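PDB 3K8U: putative ABC transporter, ATP-binding protein ComA from Streptococcus mutans, which is a putative ABC transporter protein, represented here by a peptidase domain of the C39 family with the papain-like fold of clan CA. Local coordinates for residues I110-D114 and P115-V119; K124-F127 and Q128-T132. All coordinates share one frame; numbering follows the deposited sequence.

Contact 1: residues I110-D114 and P115-V119; sequences IGDPD and PSVKV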
loop_
_atom_site.group_PDB
_atom_site.type_symbol
_atom_site.label_atom_id
_atom_site.label_comp_id
_atom_site.label_asym_id
_atom_site.label_seq_id
_atom_site.Cartn_x
_atom_site.Cartn_y
_atom_site.Cartn_z
ATOM N N ILE A 110 -4.068 3.223 -8.739
ATOM C CA ILE A 110 -3.913 2.864 -7.333
ATOM C C ILE A 110 -4.933 1.848 -6.839
ATOM O O ILE A 110 -5.983 1.649 -7.450
ATOM C CB ILE A 110 -3.945 4.118 -6.418
ATOM C CG1 ILE A 110 -5.288 4.844 -6.527
ATOM C CG2 ILE A 110 -2.796 5.078 -6.787
ATOM C CD1 ILE A 110 -6.211 4.614 -5.350
ATOM N N GLY A 111 -4.596 1.203 -5.726
ATOM C CA GLY A 111 -5.477 0.224 -5.122
ATOM C C GLY A 111 -5.787 0.685 -3.717
ATOM O O GLY A 111 -4.906 0.732 -2.857
ATOM N N ASP A 112 -7.023 1.117 -3.510
ATOM C CA ASP A 112 -7.463 1.586 -2.205
ATOM C C ASP A 112 -8.302 0.478 -1.562
ATOM O O ASP A 112 -9.370 0.147 -2.062
ATOM C CB ASP A 112 -8.299 2.867 -2.382
ATOM C CG ASP A 112 -8.807 3.439 -1.067
ATOM O OD1 ASP A 112 -8.594 2.831 0.001
ATOM O OD2 ASP A 112 -9.440 4.512 -1.101
ATOM N N PRO A 113 -7.832 -0.094 -0.435
ATOM C CA PRO A 113 -8.544 -1.166 0.279
ATOM C C PRO A 113 -10.004 -0.832 0.614
ATOM O O PRO A 113 -10.804 -1.738 0.851
ATOM C CB PRO A 113 -7.697 -1.353 1.534
ATOM C CG PRO A 113 -6.305 -1.057 1.028
ATOM C CD PRO A 113 -6.540 0.193 0.215
ATOM N N ASP A 114 -10.338 0.458 0.665
ATOM C CA ASP A 114 -11.714 0.909 0.919
ATOM C C ASP A 114 -12.544 0.158 -0.133
ATOM O O ASP A 114 -12.335 0.335 -1.331
ATOM C CB ASP A 114 -11.789 2.430 0.688
ATOM C CG ASP A 114 -13.194 3.008 0.847
ATOM O OD1 ASP A 114 -14.205 2.298 0.652
ATOM O OD2 ASP A 114 -13.279 4.219 1.122
ATOM N N PRO A 115 -13.484 -0.703 0.308
ATOM C CA PRO A 115 -14.315 -1.477 -0.623
ATOM C C PRO A 115 -15.209 -0.693 -1.578
ATOM O O PRO A 115 -15.693 -1.253 -2.561
ATOM C CB PRO A 115 -15.092 -2.419 0.300
ATOM C CG PRO A 115 -15.182 -1.662 1.580
ATOM C CD PRO A 115 -13.803 -1.044 1.704
ATOM N N SER A 116 -15.390 0.599 -1.315
ATOM C CA SER A 116 -16.196 1.449 -2.185
ATOM C C SER A 116 -15.316 2.160 -3.219
ATOM O O SER A 116 -15.815 2.912 -4.059
ATOM C CB SER A 116 -17.000 2.471 -1.365
ATOM O OG SER A 116 -16.184 3.481 -0.790
ATOM N N VAL A 117 -14.009 1.896 -3.174
ATOM C CA VAL A 117 -13.063 2.509 -4.105
ATOM C C VAL A 117 -12.282 1.451 -4.893
ATOM O O VAL A 117 -12.335 1.416 -6.124
ATOM C CB VAL A 117 -12.058 3.438 -3.368
ATOM C CG1 VAL A 117 -11.122 4.111 -4.370
ATOM C CG2 VAL A 117 -12.800 4.494 -2.554
ATOM N N LYS A 118 -11.537 0.610 -4.178
ATOM C CA LYS A 118 -10.744 -0.446 -4.798
ATOM C C LYS A 118 -9.729 0.070 -5.826
ATOM O O LYS A 118 -9.104 1.105 -5.608
ATOM C CB LYS A 118 -11.660 -1.507 -5.416
ATOM C CG LYS A 118 -12.499 -2.265 -4.407
ATOM C CD LYS A 118 -13.218 -3.404 -5.114
ATOM C CE LYS A 118 -14.108 -4.177 -4.182
ATOM N NZ LYS A 118 -14.671 -5.350 -4.897
ATOM N N VAL A 119 -9.580 -0.633 -6.949
ATOM C CA VAL A 119 -8.622 -0.219 -7.976
ATOM C C VAL A 119 -9.208 0.879 -8.854
ATOM O O VAL A 119 -10.270 0.710 -9.456
ATOM C CB VAL A 119 -8.159 -1.406 -8.854
ATOM C CG1 VAL A 119 -7.082 -0.947 -9.836
ATOM C CG2 VAL A 119 -7.626 -2.524 -7.984
#
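Asp-114 extends its carboxylate trans to its own backbone N (chi1 177°), while Ser-116 tucks OG between its backbone N and carbonyl carbon (chi1 71°), and the two polar groups of the serine converge on one oxygen. Ser-116 OG donates to Asp-114 OD1 at 2.7 Å and Ser-116 N to the same OD1 at 2.9 Å. Both arrive from the same face of the carboxylate, the amide on its anti side, a double grip that restricts rotation of the acid. The carbonyl of Asp-114 is also doubly used: Lys-118 N lies 3.0 Å from Asp-114 O, almost straight ahead of the carbonyl, whereas Val-117 N approaches that oxygen from above the carbonyl plane.

These bonds brace the bend between antiparallel strands 107-112 and 120-123, at one edge of the sheet. At its mouth Asp-112 N bonds to Lys-118 O at 3.0 Å, nearly linearly (173°). Asp-112 also forms an Asx turn, its OD1 accepting Asp-114 N at 3.0 Å from above the carboxylate plane. His-96 is hydrogen-bonded to that same OD1, and Cys-17 touches neighbouring Pro-113, a grouping consistent with the Cys-His-Asp arrangement of papain-like peptidases. Val-117 packs against both acids: its CG2 is 3.7 Å from Asp-112 OD2 and equally far from Asp-114 OD2, while CG1 lies against Asp-112 CB.

Contact 2: residues K124-F127 and Q128-T132; sequences KERF and QSEWT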
loop_
_atom_site.group_PDB
_atom_site.type_symbol
_atom_site.label_atom_id
_atom_site.label_comp_id
_atom_site.label_asym_id
_atom_site.label_seq_id
_atom_site.Cartn_x
_atom_site.Cartn_y
_atom_site.Cartn_z
ATOM N N LYS A 124 -2.463 12.741 -10.664
ATOM C CA LYS A 124 -1.227 12.931 -9.912
ATOM C C LYS A 124 -1.373 14.079 -8.916
ATOM O O LYS A 124 -0.794 14.039 -7.835
ATOM C CB LYS A 124 -0.051 13.156 -10.863
ATOM C CG LYS A 124 0.364 11.879 -11.588
ATOM C CD LYS A 124 1.460 12.104 -12.606
ATOM C CE LYS A 124 1.873 10.773 -13.222
ATOM N NZ LYS A 124 2.716 10.931 -14.431
ATOM N N GLU A 125 -2.207 15.060 -9.261
ATOM C CA GLU A 125 -2.464 16.222 -8.407
ATOM C C GLU A 125 -3.157 15.807 -7.113
ATOM O O GLU A 125 -2.756 16.216 -6.025
ATOM C CB GLU A 125 -3.372 17.216 -9.133
ATOM C CG GLU A 125 -2.965 18.667 -8.982
ATOM C CD GLU A 125 -1.972 19.108 -10.044
ATOM O OE1 GLU A 125 -2.075 20.264 -10.512
ATOM O OE2 GLU A 125 -1.096 18.299 -10.420
ATOM N N ARG A 126 -4.226 15.024 -7.249
ATOM C CA ARG A 126 -4.998 14.538 -6.105
ATOM C C ARG A 126 -4.117 13.680 -5.203
ATOM O O ARG A 126 -4.106 13.848 -3.980
ATOM C CB ARG A 126 -6.184 13.696 -6.590
ATOM C CG ARG A 126 -7.024 13.080 -5.474
ATOM C CD ARG A 126 -8.103 14.029 -4.990
ATOM N NE ARG A 126 -9.077 14.305 -6.045
ATOM C CZ ARG A 126 -10.295 14.797 -5.839
ATOM N NH1 ARG A 126 -10.708 15.072 -4.608
ATOM N NH2 ARG A 126 -11.103 15.013 -6.868
ATOM N N PHE A 127 -3.399 12.743 -5.817
ATOM C CA PHE A 127 -2.514 11.850 -5.082
ATOM C C PHE A 127 -1.454 12.640 -4.309
ATOM O O PHE A 127 -1.217 12.389 -3.128
ATOM C CB PHE A 127 -1.838 10.876 -6.038
ATOM C CG PHE A 127 -0.924 9.905 -5.358
ATOM C CD1 PHE A 127 -1.438 8.787 -4.712
ATOM C CD2 PHE A 127 0.453 10.107 -5.362
ATOM C CE1 PHE A 127 -0.593 7.882 -4.077
ATOM C CE2 PHE A 127 1.302 9.211 -4.731
ATOM C CZ PHE A 127 0.781 8.096 -4.087
ATOM N N GLN A 128 -0.816 13.583 -4.993
ATOM C CA GLN A 128 0.214 14.428 -4.382
ATOM C C GLN A 128 -0.320 15.144 -3.133
ATOM O O GLN A 128 0.403 15.320 -2.149
ATOM C CB GLN A 128 0.709 15.443 -5.417
ATOM C CG GLN A 128 1.868 16.321 -4.963
ATOM C CD GLN A 128 2.424 17.158 -6.100
ATOM O OE1 GLN A 128 3.617 17.108 -6.394
ATOM N NE2 GLN A 128 1.556 17.913 -6.761
ATOM N N SER A 129 -1.597 15.525 -3.158
ATOM C CA SER A 129 -2.211 16.208 -2.020
ATOM C C SER A 129 -2.389 15.317 -0.785
ATOM O O SER A 129 -2.298 15.800 0.341
ATOM C CB SER A 129 -3.564 16.813 -2.414
ATOM O OG SER A 129 -3.416 17.779 -3.442
ATOM N N GLU A 130 -2.628 14.023 -0.994
ATOM C CA GLU A 130 -2.839 13.078 0.110
ATOM C C GLU A 130 -1.581 12.351 0.596
ATOM O O GLU A 130 -1.480 11.984 1.766
ATOM C CB GLU A 130 -3.850 11.997 -0.307
ATOM C CG GLU A 130 -5.204 12.499 -0.782
ATOM C CD GLU A 130 -6.121 11.369 -1.251
ATOM O OE1 GLU A 130 -7.326 11.633 -1.438
ATOM O OE2 GLU A 130 -5.645 10.224 -1.439
ATOM N N TRP A 131 -0.647 12.116 -0.321
ATOM C CA TRP A 131 0.591 11.379 -0.036
ATOM C C TRP A 131 1.580 12.062 0.911
ATOM O O TRP A 131 1.952 13.225 0.715
ATOM C CB TRP A 131 1.272 11.051 -1.370
ATOM C CG TRP A 131 2.457 10.119 -1.316
ATOM C CD1 TRP A 131 2.636 9.044 -0.488
ATOM C CD2 TRP A 131 3.579 10.137 -2.196
ATOM N NE1 TRP A 131 3.800 8.382 -0.813
ATOM C CE2 TRP A 131 4.396 9.036 -1.860
ATOM C CE3 TRP A 131 3.971 10.978 -3.249
ATOM C CZ2 TRP A 131 5.582 8.752 -2.541
ATOM C CZ3 TRP A 131 5.147 10.694 -3.926
ATOM C CH2 TRP A 131 5.940 9.587 -3.568
ATOM N N THR A 132 2.016 11.328 1.933
ATOM C CA THR A 132 2.983 11.844 2.898
ATOM C C THR A 132 4.395 11.783 2.323
ATOM O O THR A 132 5.324 12.358 2.887
ATOM C CB THR A 132 3.007 11.019 4.207
ATOM O OG1 THR A 132 3.475 9.691 3.928
ATOM C CG2 THR A 132 1.619 10.953 4.843
HETATM O O HOH W 1 -1.203 18.493 -5.636
#
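The C-terminal end of helix 124-130, where the chain leaves helical geometry at Trp-131 and enters strand 131-132, is covered on one side by an aromatic pair four residues apart. Phe-127 and Trp-131 both carry CG trans to the backbone N (chi1 -179° and -171°), which brings the indole across the outer end of the phenyl ring. Phe-127 CE2 sits over one face of the indole, 3.5 Å from Trp-131 CE3, and Trp-131 CB in turn lies over a face of the phenyl ring in a CH-pi contact. The planes meet at 36°, so the rings overlap obliquely.

In the backbone beneath, Gln-128 N donates to Lys-124 O at 2.9 Å, and Ser-129 N to Glu-125 O at 3.2 Å, whereas Glu-130 N makes only weak bonds, shared between Arg-126 O and Phe-127 O. The last turn closes with Trp-131 N bonded to Phe-127 O at 2.9 Å, tying the backbones of the same two residues whose rings touch. On the outer side, a water donates to Glu-125 O at 2.8 Å and accepts from Gln-128 NE2 at 3.0 Å. Met-72 and Val-86 touch both aromatic side chains, and Trp-131 NE1 is satisfied by Leu-134 O. The Glu-130 carboxylate is held by a salt bridge to Lys-90 and a hydrogen bond with Tyr-98. The helix is thus two-sided in its chemistry: aromatic packing, with the polar links of Glu-130, joins it to the sheet, while on the exposed side one water links Glu-125 O to the Gln-128 amide.

The two contacts follow one another along the chain, joined by strand 120-123, with centres about 16 Å apart. Contact 1 is partly buried: its strand residues pack on strand 93-104 and Pro-113, just past the strand, on helix 17-28, while its turn lies largely at the surface. Contact 2 is a surface contact in which Phe-127 is the buried residue, packed towards strands 84-90, 107-112 and 120-123. Both involve strand 107-112: contact 1 contains its last residues and the turn that follows, and contact 2 rests side chains on it. Tyr-98 is another shared neighbour, touching Asp-112 and hydrogen-bonded to Glu-130. Carboxylates shape the tight bend of 110-119, whereas aromatic rings and helical backbone bonds shape 124-132.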